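Local coordinates for protein putative polyketide synthase (Brevibacillus brevis, PDB 6HP2) that binds S-adenosyl-L-homocysteine as the O-methyltransferase domain of a trans-AT polyketide synthase, a multienzyme that probably takes part in synthesis of the antibiotic bacillaene, at residues Met75-Glu78 against Lys79-Glu82; Gly181-Gln184 against Asn185-Ser188; Thr220-Glu223 against Trp224-Leu227; Leu297-Thr300 against Lys301-Trp305. All coordinates share one frame; numbering follows the deposited sequence.

Overall arrangement
Each contact is a local one along about two turns of a helix, contacts 3 and 4 including the N-cap. Contact 1 lies alone, across the chain's centre from the others and about 30 Å, centre to centre, from contacts 2 and 3; its Gln80 side chain is about 7 Å from the bound S-adenosyl-L-homocysteine. Contact 2 also approaches the ligand, with the Leu182 side chain about 6 Å away. Contacts 2, 3 and 4 form a chain of touching helices: Phe183 CZ meets Trp224 CZ3 at 3.9 Å, and Glu226 CG meets Tyr299 OH at 3.3 Å. Contact 3 thus bridges contacts 2 and 4, whose nearest atoms stay about 8 Å apart.

Contact 1 (Met75-Glu78 against Lys79-Glu82); sequences MVRE and KQVE
Gln80 runs back toward Val76, its extended chain crossing the valine obliquely with OE1 4.1 Å from Val76 CG1. The torsions set this course: CG stands anti to the carbonyl carbon (chi1 -70°) and the chain then runs straight on, bringing OE1 to 3.5 Å from Arg77 CA. Both ends of the amide have partners outside this turn, NE2 bonding to Thr46 O and OE1 weakly to Arg73. The turn belongs to helix 70-88, which carries Arg84, which binds S-adenosyl-L-homocysteine, one turn further on; Gln80 therefore ties the helix to the N-terminal segment next to the cofactor pocket. Arg77 takes a different route, extended from CG to NE with CG anti to its own nitrogen (chi1 -168°); this extended course carries NH1 past Val81 CG2 at 3.9 Å while NH2 bonds to Glu42 O. Lys79 places its CG 3.5 Å from Met75 O. Beneath these side chains the helical ladder is uneven: Val81 N to Arg77 O is 2.8 Å, but Lys79 N to Met75 O is a weak 3.4 Å. Glu78 O takes Glu82 N at 2.9 Å and a second donor, Gln334 NE2.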
ATOM      1  N   MET A  75      -2.749 -17.130  -8.203  1.00 29.20           N
ATOM      2  CA  MET A  75      -2.662 -17.369  -6.757  1.00 28.55           C
ATOM      3  C   MET A  75      -2.151 -16.129  -6.052  1.00 25.35           C
ATOM      4  O   MET A  75      -2.621 -15.754  -4.965  1.00 29.88           O
ATOM      5  CB  MET A  75      -1.730 -18.543  -6.426  1.00 33.86           C
ATOM      6  CG  MET A  75      -2.287 -19.909  -6.612  1.00 45.26           C
ATOM      7  SD  MET A  75      -0.944 -21.163  -6.559  1.00 44.21           S
ATOM      8  CE  MET A  75      -0.407 -20.999  -4.915  1.00 35.32           C
ATOM      9  N   VAL A  76      -1.156 -15.499  -6.652  1.00 23.98           N
ATOM     10  CA  VAL A  76      -0.556 -14.288  -6.106  1.00 25.57           C
ATOM     11  C   VAL A  76      -1.577 -13.185  -6.085  1.00 26.22           C
ATOM     12  O   VAL A  76      -1.751 -12.489  -5.074  1.00 29.04           O
ATOM     13  CB  VAL A  76       0.701 -13.886  -6.915  1.00 24.92           C
ATOM     14  CG1 VAL A  76       1.221 -12.557  -6.455  1.00 35.51           C
ATOM     15  CG2 VAL A  76       1.776 -14.996  -6.724  1.00 29.12           C
ATOM     16  N   ARG A  77      -2.311 -13.051  -7.181  1.00 30.23           N
ATOM     17  CA  ARG A  77      -3.304 -11.993  -7.281  1.00 27.02           C
ATOM     18  C   ARG A  77      -4.358 -12.108  -6.190  1.00 23.86           C
ATOM     19  O   ARG A  77      -4.802 -11.104  -5.633  1.00 23.25           O
ATOM     20  CB  ARG A  77      -3.956 -12.042  -8.635  1.00 29.18           C
ATOM     21  CG  ARG A  77      -4.813 -10.782  -8.924  1.00 37.83           C
ATOM     22  CD  ARG A  77      -5.473 -10.901 -10.306  1.00 67.16           C
ATOM     23  NE  ARG A  77      -5.910  -9.605 -10.825  1.00123.31           N
ATOM     24  CZ  ARG A  77      -7.011  -8.966 -10.431  1.00121.35           C
ATOM     25  NH1 ARG A  77      -7.794  -9.489  -9.496  1.00108.06           N
ATOM     26  NH2 ARG A  77      -7.328  -7.796 -10.966  1.00117.67           N
ATOM     27  N   GLU A  78      -4.804 -13.323  -5.907  1.00 21.42           N
ATOM     28  CA  GLU A  78      -5.771 -13.521  -4.833  1.00 25.64           C
ATOM     29  C   GLU A  78      -5.253 -13.018  -3.494  1.00 22.64           C
ATOM     30  O   GLU A  78      -6.039 -12.543  -2.677  1.00 25.14           O
ATOM     31  CB  GLU A  78      -6.158 -15.014  -4.730  1.00 28.43           C
ATOM     32  CG  GLU A  78      -6.941 -15.540  -5.918  1.00 65.83           C
ATOM     33  CD  GLU A  78      -7.244 -17.031  -5.804  1.00 90.39           C
ATOM     34  OE1 GLU A  78      -6.628 -17.707  -4.956  1.00 97.74           O
ATOM     35  OE2 GLU A  78      -8.101 -17.521  -6.563  1.00100.92           O
ATOM     36  N   LYS A  79      -3.963 -13.216  -3.202  1.00 22.76           N
ATOM     37  CA  LYS A  79      -3.406 -12.732  -1.956  1.00 24.37           C
ATOM     38  C   LYS A  79      -3.247 -11.236  -1.971  1.00 26.41           C
ATOM     39  O   LYS A  79      -3.389 -10.587  -0.930  1.00 23.94           O
ATOM     40  CB  LYS A  79      -2.070 -13.442  -1.679  1.00 25.07           C
ATOM     41  CG  LYS A  79      -2.252 -14.999  -1.611  1.00 30.82           C
ATOM     42  CD  LYS A  79      -3.193 -15.309  -0.428  1.00 58.82           C
ATOM     43  CE  LYS A  79      -3.178 -16.798  -0.074  1.00 90.42           C
ATOM     44  NZ  LYS A  79      -4.134 -17.591  -0.882  1.00 97.45           N
ATOM     45  N   GLN A  80      -2.945 -10.666  -3.120  1.00 24.87           N
ATOM     46  CA  GLN A  80      -2.938  -9.202  -3.249  1.00 20.43           C
ATOM     47  C   GLN A  80      -4.313  -8.626  -2.992  1.00 24.81           C
ATOM     48  O   GLN A  80      -4.448  -7.583  -2.338  1.00 24.80           O
ATOM     49  CB  GLN A  80      -2.454  -8.815  -4.650  1.00 30.78           C
ATOM     50  CG  GLN A  80      -0.964  -9.128  -4.809  1.00 47.91           C
ATOM     51  CD  GLN A  80      -0.469  -8.843  -6.159  1.00 48.66           C
ATOM     52  OE1 GLN A  80      -1.082  -9.263  -7.138  1.00 50.34           O
ATOM     53  NE2 GLN A  80       0.632  -8.106  -6.247  1.00 41.01           N
ATOM     54  N   VAL A  81      -5.348  -9.286  -3.509  1.00 24.95           N
ATOM     55  CA  VAL A  81      -6.696  -8.852  -3.221  1.00 27.65           C
ATOM     56  C   VAL A  81      -7.002  -9.029  -1.728  1.00 23.43           C
ATOM     57  O   VAL A  81      -7.640  -8.185  -1.110  1.00 22.13           O
ATOM     58  CB  VAL A  81      -7.682  -9.633  -4.095  1.00 25.82           C
ATOM     59  CG1 VAL A  81      -9.094  -9.399  -3.597  1.00 25.19           C
ATOM     60  CG2 VAL A  81      -7.520  -9.211  -5.622  1.00 26.91           C
ATOM     61  N   GLU A  82      -6.647 -10.172  -1.169  1.00 22.78           N
ATOM     62  CA  GLU A  82      -6.989 -10.442   0.227  1.00 25.90           C
ATOM     63  C   GLU A  82      -6.422  -9.352   1.130  1.00 26.77           C
ATOM     64  O   GLU A  82      -7.100  -8.844   2.026  1.00 23.77           O
ATOM     65  CB  GLU A  82      -6.433 -11.802   0.626  1.00 30.24           C
ATOM     66  CG  GLU A  82      -6.620 -12.121   2.152  1.00 34.35           C
ATOM     67  CD  GLU A  82      -5.721 -13.277   2.580  1.00 47.82           C
ATOM     68  OE1 GLU A  82      -6.181 -14.418   2.404  1.00 31.58           O
ATOM     69  OE2 GLU A  82      -4.554 -13.037   3.044  1.00 30.84           O
TER

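Contact 2 (Gly181-Gln184 against Asn185-Ser188); sequences GLFQ and NISS
Helix 179-188, part of the Rossmann-like methyltransferase domain, packs its apolar side against strand 194-203 and helix 221-230, and this contact is its last two turns. Ile186 carries most of the side-chain contact. Its CD1 sits over one face of the Phe183 ring, 4.0 Å from the centroid and 18° off the ring normal, a CH-pi contact displaced toward the rim. The same methyl lies 3.9 Å from Leu182 CG, touching both side chains of the previous turn. With CG1 anti to the carbonyl carbon (chi1 -69°) and the chain then extended, Ile186 points back up the helix, its side chain alongside that of Phe183. At the helix end Gln184 O receives Ser188 N at 2.9 Å and, more weakly, Ser188 OG at 3.1 Å. Asn185 reaches outward: its ND2 bonds to the backbone oxygens of Asp158 and Ser155, and its OD1 to Phe160 N, which holds the amide against the loop bearing Ser155, which binds S-adenosyl-L-homocysteine. Ser187 OG bonds to His231 O. Apolar contacts of Phe183 and Ile186 thus join the helix to strand 194-203, those of Phe183 also to helix 221-230, while Asn185 and Ser187 add polar bonds to the loops.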
ATOM      1  N   GLY A 181       6.325  17.167   3.354  1.00 29.25           N
ATOM      2  CA  GLY A 181       5.578  17.640   2.202  1.00 32.18           C
ATOM      3  C   GLY A 181       4.385  16.753   1.936  1.00 29.08           C
ATOM      4  O   GLY A 181       3.257  17.222   1.805  1.00 31.01           O
ATOM      5  N   LEU A 182       4.633  15.447   1.860  1.00 28.35           N
ATOM      6  CA  LEU A 182       3.584  14.484   1.572  1.00 24.84           C
ATOM      7  C   LEU A 182       2.462  14.549   2.596  1.00 24.08           C
ATOM      8  O   LEU A 182       1.286  14.622   2.236  1.00 25.02           O
ATOM      9  CB  LEU A 182       4.194  13.090   1.543  1.00 26.17           C
ATOM     10  CG  LEU A 182       3.215  11.941   1.374  1.00 26.21           C
ATOM     11  CD1 LEU A 182       2.465  12.005   0.050  1.00 25.36           C
ATOM     12  CD2 LEU A 182       4.006  10.668   1.570  1.00 29.28           C
ATOM     13  N   PHE A 183       2.787  14.508   3.883  1.00 24.42           N
ATOM     14  CA  PHE A 183       1.704  14.423   4.883  1.00 21.97           C
ATOM     15  C   PHE A 183       1.050  15.759   5.136  1.00 22.24           C
ATOM     16  O   PHE A 183      -0.096  15.803   5.564  1.00 28.27           O
ATOM     17  CB  PHE A 183       2.212  13.743   6.177  1.00 22.00           C
ATOM     18  CG  PHE A 183       2.198  12.238   6.047  1.00 26.95           C
ATOM     19  CD1 PHE A 183       1.083  11.523   6.391  1.00 33.22           C
ATOM     20  CD2 PHE A 183       3.315  11.524   5.541  1.00 26.62           C
ATOM     21  CE1 PHE A 183       1.059  10.155   6.227  1.00 27.11           C
ATOM     22  CE2 PHE A 183       3.252  10.125   5.355  1.00 26.88           C
ATOM     23  CZ  PHE A 183       2.150   9.461   5.720  1.00 28.59           C
ATOM     24  N   GLN A 184       1.726  16.871   4.828  1.00 26.19           N
ATOM     25  CA  GLN A 184       1.027  18.140   4.745  1.00 29.26           C
ATOM     26  C   GLN A 184      -0.055  18.063   3.684  1.00 30.56           C
ATOM     27  O   GLN A 184      -1.203  18.466   3.918  1.00 27.05           O
ATOM     28  CB  GLN A 184       2.014  19.271   4.441  1.00 25.03           C
ATOM     29  CG  GLN A 184       1.389  20.610   4.215  1.00 31.24           C
ATOM     30  CD  GLN A 184       0.829  21.203   5.491  1.00 40.93           C
ATOM     31  OE1 GLN A 184       1.099  20.712   6.574  1.00 40.78           O
ATOM     32  NE2 GLN A 184       0.051  22.230   5.359  1.00 51.56           N
ATOM     33  N   ASN A 185       0.306  17.525   2.516  1.00 26.04           N
ATOM     34  CA  ASN A 185      -0.605  17.383   1.392  1.00 25.69           C
ATOM     35  C   ASN A 185      -1.775  16.496   1.768  1.00 28.18           C
ATOM     36  O   ASN A 185      -2.935  16.849   1.546  1.00 31.16           O
ATOM     37  CB  ASN A 185       0.166  16.829   0.171  1.00 27.93           C
ATOM     38  CG  ASN A 185      -0.440  17.250  -1.177  1.00 31.82           C
ATOM     39  OD1 ASN A 185      -1.425  18.002  -1.254  1.00 29.27           O
ATOM     40  ND2 ASN A 185       0.169  16.783  -2.249  1.00 30.86           N
ATOM     41  N   ILE A 186      -1.489  15.370   2.392  1.00 24.79           N
ATOM     42  CA  ILE A 186      -2.537  14.416   2.762  1.00 22.02           C
ATOM     43  C   ILE A 186      -3.496  15.038   3.770  1.00 26.16           C
ATOM     44  O   ILE A 186      -4.726  15.046   3.581  1.00 27.39           O
ATOM     45  CB  ILE A 186      -1.902  13.141   3.327  1.00 23.06           C
ATOM     46  CG1 ILE A 186      -1.166  12.372   2.229  1.00 22.39           C
ATOM     47  CG2 ILE A 186      -2.964  12.260   4.112  1.00 24.74           C
ATOM     48  CD1 ILE A 186      -0.371  11.212   2.768  1.00 28.64           C
ATOM     49  N   SER A 187      -2.939  15.632   4.827  1.00 28.90           N
ATOM     50  CA  SER A 187      -3.783  16.157   5.899  1.00 30.89           C
ATOM     51  C   SER A 187      -4.635  17.325   5.423  1.00 25.52           C
ATOM     52  O   SER A 187      -5.793  17.479   5.842  1.00 31.77           O
ATOM     53  CB  SER A 187      -2.898  16.591   7.085  1.00 42.06           C
ATOM     54  OG  SER A 187      -3.707  17.015   8.158  1.00 47.72           O
ATOM     55  N   SER A 188      -4.047  18.205   4.609  1.00 33.45           N
ATOM     56  CA  SER A 188      -4.736  19.341   4.070  1.00 34.17           C
ATOM     57  C   SER A 188      -5.870  18.949   3.138  1.00 29.54           C
ATOM     58  O   SER A 188      -6.768  19.754   2.969  1.00 33.07           O
ATOM     59  CB  SER A 188      -3.756  20.237   3.312  1.00 37.15           C
ATOM     60  OG  SER A 188      -2.963  20.964   4.217  1.00 43.55           O
TER

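Contact 3 (Thr220-Glu223 against Trp224-Leu227); sequences TVQE and WIEL
Gln222 NE2 donates to Glu226 OE2 over 2.6 Å in a nearly straight bond (170° at the hydrogen). The acceptor lies in the plane of the glutamine amide, yet the nitrogen approaches from above the carboxylate, whose plane is turned 69° from that of the amide. Gln222 bends at chi2 (63°), which swings its amide down the helix to the carboxylate one turn on. At the start of helix 221-230, Thr220 and Glu223 form a capping box: Glu223 N bonds to Thr220 OG1 and Thr220 N bonds back to Glu223 OE1, each at 3.0 Å, so a first-turn N-H, which has no helical carbonyl before it, is satisfied by the threonine hydroxyl oxygen. Thr220 O receives Trp224 N at 2.9 Å and also lies at the edge of the indole, near its plane, 3.4 Å from Trp224 CD1. The indole NE1 bonds to Tyr201 O on strand 194-203, fixing the ring's rotation, and the ring itself meets that of Phe289. On another side of the helix, Val221 CG1 and Ile225 CD1 pack at 3.9 Å, their side chains lying alongside and pointing the same way. Ile225 CD1 is also 3.9 Å from Gln222 OE1, and Ile225 packs on Ala307 and Leu310 of helix 299-310.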
ATOM      1  N   THR A 220      11.606   5.327  11.334  1.00 28.88           N
ATOM      2  CA  THR A 220      11.524   4.506  12.514  1.00 26.66           C
ATOM      3  C   THR A 220      10.141   4.586  13.155  1.00 31.42           C
ATOM      4  O   THR A 220       9.315   5.440  12.834  1.00 29.68           O
ATOM      5  CB  THR A 220      12.553   4.980  13.548  1.00 28.85           C
ATOM      6  OG1 THR A 220      12.183   6.303  13.969  1.00 27.84           O
ATOM      7  CG2 THR A 220      13.972   5.018  12.956  1.00 27.99           C
ATOM      8  N   VAL A 221       9.941   3.744  14.170  1.00 28.85           N
ATOM      9  CA  VAL A 221       8.724   3.827  14.993  1.00 26.06           C
ATOM     10  C   VAL A 221       8.523   5.252  15.497  1.00 28.56           C
ATOM     11  O   VAL A 221       7.466   5.844  15.338  1.00 25.47           O
ATOM     12  CB  VAL A 221       8.822   2.843  16.171  1.00 31.57           C
ATOM     13  CG1 VAL A 221       7.705   3.085  17.183  1.00 35.57           C
ATOM     14  CG2 VAL A 221       8.816   1.399  15.640  1.00 46.26           C
ATOM     15  N   GLN A 222       9.541   5.811  16.151  1.00 28.70           N
ATOM     16  CA  GLN A 222       9.402   7.114  16.744  1.00 31.40           C
ATOM     17  C   GLN A 222       9.138   8.179  15.693  1.00 29.85           C
ATOM     18  O   GLN A 222       8.365   9.114  15.933  1.00 28.00           O
ATOM     19  CB  GLN A 222      10.663   7.443  17.577  1.00 33.41           C
ATOM     20  CG  GLN A 222      10.517   8.732  18.355  1.00 49.06           C
ATOM     21  CD  GLN A 222       9.377   8.683  19.410  1.00 62.75           C
ATOM     22  OE1 GLN A 222       9.085   7.637  20.000  1.00 67.31           O
ATOM     23  NE2 GLN A 222       8.727   9.827  19.625  1.00 52.56           N
ATOM     24  N   GLU A 223       9.779   8.074  14.531  1.00 29.09           N
ATOM     25  CA  GLU A 223       9.561   9.062  13.486  1.00 25.46           C
ATOM     26  C   GLU A 223       8.131   8.974  12.941  1.00 27.16           C
ATOM     27  O   GLU A 223       7.538   9.994  12.596  1.00 25.37           O
ATOM     28  CB  GLU A 223      10.611   8.898  12.348  1.00 24.57           C
ATOM     29  CG  GLU A 223      11.993   9.303  12.734  1.00 37.54           C
ATOM     30  CD  GLU A 223      13.042   9.001  11.649  1.00 50.31           C
ATOM     31  OE1 GLU A 223      12.870   8.022  10.896  1.00 38.19           O
ATOM     32  OE2 GLU A 223      14.021   9.753  11.563  1.00 69.63           O
ATOM     33  N   TRP A 224       7.561   7.768  12.850  1.00 23.59           N
ATOM     34  CA  TRP A 224       6.188   7.629  12.384  1.00 22.92           C
ATOM     35  C   TRP A 224       5.201   8.231  13.366  1.00 24.81           C
ATOM     36  O   TRP A 224       4.262   8.937  12.977  1.00 25.26           O
ATOM     37  CB  TRP A 224       5.865   6.140  12.178  1.00 23.48           C
ATOM     38  CG  TRP A 224       6.135   5.628  10.818  1.00 22.64           C
ATOM     39  CD1 TRP A 224       7.058   4.713  10.453  1.00 23.90           C
ATOM     40  CD2 TRP A 224       5.348   5.886   9.648  1.00 22.77           C
ATOM     41  NE1 TRP A 224       6.930   4.411   9.115  1.00 34.47           N
ATOM     42  CE2 TRP A 224       5.893   5.129   8.596  1.00 24.52           C
ATOM     43  CE3 TRP A 224       4.248   6.714   9.391  1.00 27.85           C
ATOM     44  CZ2 TRP A 224       5.406   5.179   7.280  1.00 26.89           C
ATOM     45  CZ3 TRP A 224       3.748   6.752   8.064  1.00 30.75           C
ATOM     46  CH2 TRP A 224       4.324   5.977   7.050  1.00 32.52           C
ATOM     47  N   ILE A 225       5.438   8.004  14.655  1.00 29.60           N
ATOM     48  CA  ILE A 225       4.612   8.587  15.698  1.00 27.94           C
ATOM     49  C   ILE A 225       4.542  10.099  15.544  1.00 34.22           C
ATOM     50  O   ILE A 225       3.459  10.711  15.574  1.00 30.20           O
ATOM     51  CB  ILE A 225       5.178   8.192  17.072  1.00 22.52           C
ATOM     52  CG1 ILE A 225       4.953   6.698  17.310  1.00 31.71           C
ATOM     53  CG2 ILE A 225       4.597   9.128  18.214  1.00 31.99           C
ATOM     54  CD1 ILE A 225       5.703   6.182  18.587  1.00 36.29           C
ATOM     55  N   GLU A 226       5.701  10.722  15.433  1.00 24.25           N
ATOM     56  CA  GLU A 226       5.809  12.175  15.354  1.00 23.55           C
ATOM     57  C   GLU A 226       5.386  12.747  14.002  1.00 29.36           C
ATOM     58  O   GLU A 226       4.793  13.840  13.950  1.00 32.61           O
ATOM     59  CB  GLU A 226       7.240  12.571  15.684  1.00 35.77           C
ATOM     60  CG  GLU A 226       7.589  12.285  17.158  1.00 35.21           C
ATOM     61  CD  GLU A 226       9.095  12.427  17.470  1.00 46.64           C
ATOM     62  OE1 GLU A 226       9.908  12.819  16.594  1.00 50.99           O
ATOM     63  OE2 GLU A 226       9.460  12.063  18.595  1.00 44.72           O
ATOM     64  N   LEU A 227       5.699  12.040  12.921  1.00 28.80           N
ATOM     65  CA  LEU A 227       5.304  12.490  11.596  1.00 29.30           C
ATOM     66  C   LEU A 227       3.781  12.554  11.495  1.00 30.48           C
ATOM     67  O   LEU A 227       3.211  13.546  11.037  1.00 32.37           O
ATOM     68  CB  LEU A 227       5.861  11.547  10.536  1.00 31.15           C
ATOM     69  CG  LEU A 227       5.397  11.749   9.083  1.00 34.08           C
ATOM     70  CD1 LEU A 227       5.874  13.114   8.600  1.00 27.82           C
ATOM     71  CD2 LEU A 227       5.930  10.633   8.190  1.00 36.03           C
TER

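Contact 4 (Leu297-Thr300 against Lys301-Trp305); sequences LTYT and KRCEW
Thr298 O takes the backbone N of Arg302 at 2.9 Å, and the same oxygen lies over one face of the Arg302 guanidinium, toward its rim. The threonine also supplies the N-cap of helix 299-310: with OG1 held between the backbone N and the carbonyl carbon (chi1 71°), it accepts Lys301 N at 3.1 Å. The arginine chain bends at chi3, which lays the guanidinium back along the start of the helix, Tyr299 CA lying over the same face; NE bonds to Ala229 O and NH1 to Ala294 O, so the cationic group is held by main-chain oxygens on the way into the helix and on its neighbour. Leu297 slides past Arg302 in the opposite direction, CB to CG 3.8 Å, while Leu297 CG meets Lys301 CB at 3.7 Å, the two side chains crossing at about a right angle. One turn along, Cys303 SG stands over the Tyr299 ring in a sulfur-aromatic contact, 3.7 Å from the centroid and 28° off the normal. It is displaced toward the hydroxyl-bearing end of the ring, with Tyr299 CZ 3.4 Å away. The turn lies at the surface, yet it joins two elements: Tyr299 and Cys303 pack on Ala229 of helix 221-230, while Arg302 and Trp305 rest on Val234 of strand 233-240, where Trp305 NE1 also bonds to Ile235 O.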
ATOM      1  N   LEU A 297      -7.078  17.139  19.358  1.00 55.39           N
ATOM      2  CA  LEU A 297      -6.185  16.535  20.330  1.00 51.90           C
ATOM      3  C   LEU A 297      -4.862  17.295  20.305  1.00 44.61           C
ATOM      4  O   LEU A 297      -4.427  17.773  19.250  1.00 48.43           O
ATOM      5  CB  LEU A 297      -5.983  15.065  19.978  1.00 58.21           C
ATOM      6  CG  LEU A 297      -5.875  13.989  21.032  1.00 57.87           C
ATOM      7  CD1 LEU A 297      -7.016  14.106  22.046  1.00 60.70           C
ATOM      8  CD2 LEU A 297      -5.870  12.599  20.402  1.00 52.82           C
ATOM      9  N   THR A 298      -4.233  17.440  21.474  1.00 41.68           N
ATOM     10  CA  THR A 298      -2.913  18.059  21.474  1.00 45.29           C
ATOM     11  C   THR A 298      -1.890  17.165  20.736  1.00 39.66           C
ATOM     12  O   THR A 298      -2.092  15.956  20.518  1.00 41.58           O
ATOM     13  CB  THR A 298      -2.425  18.342  22.894  1.00 51.15           C
ATOM     14  OG1 THR A 298      -2.100  17.121  23.563  1.00 42.95           O
ATOM     15  CG2 THR A 298      -3.505  19.106  23.729  1.00 58.84           C
ATOM     16  N   TYR A 299      -0.797  17.788  20.283  1.00 41.78           N
ATOM     17  CA  TYR A 299       0.257  17.017  19.631  1.00 46.73           C
ATOM     18  C   TYR A 299       0.744  15.920  20.557  1.00 45.92           C
ATOM     19  O   TYR A 299       0.893  14.771  20.150  1.00 46.99           O
ATOM     20  CB  TYR A 299       1.419  17.933  19.232  1.00 41.56           C
ATOM     21  CG  TYR A 299       2.648  17.201  18.791  1.00 37.03           C
ATOM     22  CD1 TYR A 299       2.829  16.821  17.457  1.00 32.98           C
ATOM     23  CD2 TYR A 299       3.650  16.895  19.693  1.00 36.54           C
ATOM     24  CE1 TYR A 299       3.954  16.108  17.066  1.00 38.53           C
ATOM     25  CE2 TYR A 299       4.778  16.199  19.302  1.00 39.78           C
ATOM     26  CZ  TYR A 299       4.936  15.834  17.993  1.00 40.92           C
ATOM     27  OH  TYR A 299       6.112  15.183  17.594  1.00 36.47           O
ATOM     28  N   THR A 300       0.982  16.269  21.834  1.00 51.39           N
ATOM     29  CA  THR A 300       1.508  15.288  22.778  1.00 41.47           C
ATOM     30  C   THR A 300       0.559  14.104  22.923  1.00 35.62           C
ATOM     31  O   THR A 300       1.000  12.958  22.997  1.00 42.53           O
ATOM     32  CB  THR A 300       1.787  15.952  24.118  1.00 48.43           C
ATOM     33  OG1 THR A 300       2.676  17.055  23.886  1.00 53.69           O
ATOM     34  CG2 THR A 300       2.426  14.975  25.083  1.00 52.62           C
ATOM     35  N   LYS A 301      -0.745  14.363  22.949  1.00 37.93           N
ATOM     36  CA  LYS A 301      -1.715  13.285  23.088  1.00 40.32           C
ATOM     37  C   LYS A 301      -1.816  12.465  21.814  1.00 33.77           C
ATOM     38  O   LYS A 301      -2.034  11.239  21.856  1.00 36.76           O
ATOM     39  CB  LYS A 301      -3.085  13.864  23.451  1.00 46.80           C
ATOM     40  CG  LYS A 301      -3.216  14.285  24.940  1.00 72.59           C
ATOM     41  CD  LYS A 301      -3.145  13.073  25.861  1.00 83.07           C
ATOM     42  CE  LYS A 301      -3.628  13.392  27.258  1.00 87.88           C
ATOM     43  NZ  LYS A 301      -2.800  14.440  27.906  1.00 98.76           N
ATOM     44  N   ARG A 302      -1.652  13.109  20.667  1.00 32.66           N
ATOM     45  CA  ARG A 302      -1.563  12.337  19.435  1.00 30.23           C
ATOM     46  C   ARG A 302      -0.356  11.411  19.457  1.00 37.19           C
ATOM     47  O   ARG A 302      -0.444  10.249  19.006  1.00 34.86           O
ATOM     48  CB  ARG A 302      -1.519  13.265  18.232  1.00 38.57           C
ATOM     49  CG  ARG A 302      -2.828  14.067  18.042  1.00 42.43           C
ATOM     50  CD  ARG A 302      -2.963  14.692  16.658  1.00 46.94           C
ATOM     51  NE  ARG A 302      -2.011  15.742  16.380  1.00 48.53           N
ATOM     52  CZ  ARG A 302      -2.267  17.039  16.497  1.00 45.25           C
ATOM     53  NH1 ARG A 302      -3.466  17.464  16.882  1.00 41.75           N
ATOM     54  NH2 ARG A 302      -1.328  17.922  16.219  1.00 44.96           N
ATOM     55  N   CYS A 303       0.778  11.900  19.970  1.00 36.22           N
ATOM     56  CA  CYS A 303       1.979  11.056  20.069  1.00 36.39           C
ATOM     57  C   CYS A 303       1.751   9.878  20.994  1.00 35.11           C
ATOM     58  O   CYS A 303       2.109   8.746  20.672  1.00 34.97           O
ATOM     59  CB  CYS A 303       3.174  11.873  20.578  1.00 34.32           C
ATOM     60  SG  CYS A 303       3.820  12.937  19.290  1.00 36.69           S
ATOM     61  N   GLU A 304       1.129  10.127  22.145  1.00 35.61           N
ATOM     62  CA  GLU A 304       0.914   9.058  23.105  1.00 35.14           C
ATOM     63  C   GLU A 304      -0.051   8.036  22.548  1.00 30.50           C
ATOM     64  O   GLU A 304       0.143   6.827  22.728  1.00 36.65           O
ATOM     65  CB  GLU A 304       0.394   9.642  24.443  1.00 37.51           C
ATOM     66  CG  GLU A 304       1.441  10.551  25.060  1.00 54.91           C
ATOM     67  CD  GLU A 304       0.975  11.187  26.360  1.00 72.65           C
ATOM     68  OE1 GLU A 304       1.858  11.582  27.158  1.00 70.91           O
ATOM     69  OE2 GLU A 304      -0.266  11.281  26.564  1.00 65.00           O
ATOM     70  N   TRP A 305      -1.070   8.493  21.813  1.00 32.64           N
ATOM     71  CA  TRP A 305      -1.977   7.536  21.187  1.00 30.70           C
ATOM     72  C   TRP A 305      -1.239   6.680  20.162  1.00 34.87           C
ATOM     73  O   TRP A 305      -1.355   5.443  20.131  1.00 30.75           O
ATOM     74  CB  TRP A 305      -3.110   8.293  20.521  1.00 36.08           C
ATOM     75  CG  TRP A 305      -4.151   7.410  19.946  1.00 39.26           C
ATOM     76  CD1 TRP A 305      -4.184   6.874  18.709  1.00 34.31           C
ATOM     77  CD2 TRP A 305      -5.301   6.898  20.650  1.00 68.32           C
ATOM     78  NE1 TRP A 305      -5.308   6.102  18.571  1.00 48.07           N
ATOM     79  CE2 TRP A 305      -6.006   6.089  19.754  1.00 71.43           C
ATOM     80  CE3 TRP A 305      -5.793   7.049  21.958  1.00 77.88           C
ATOM     81  CZ2 TRP A 305      -7.195   5.430  20.109  1.00 93.00           C
ATOM     82  CZ3 TRP A 305      -6.973   6.399  22.307  1.00 75.80           C
ATOM     83  CH2 TRP A 305      -7.657   5.602  21.388  1.00 86.94           C
TER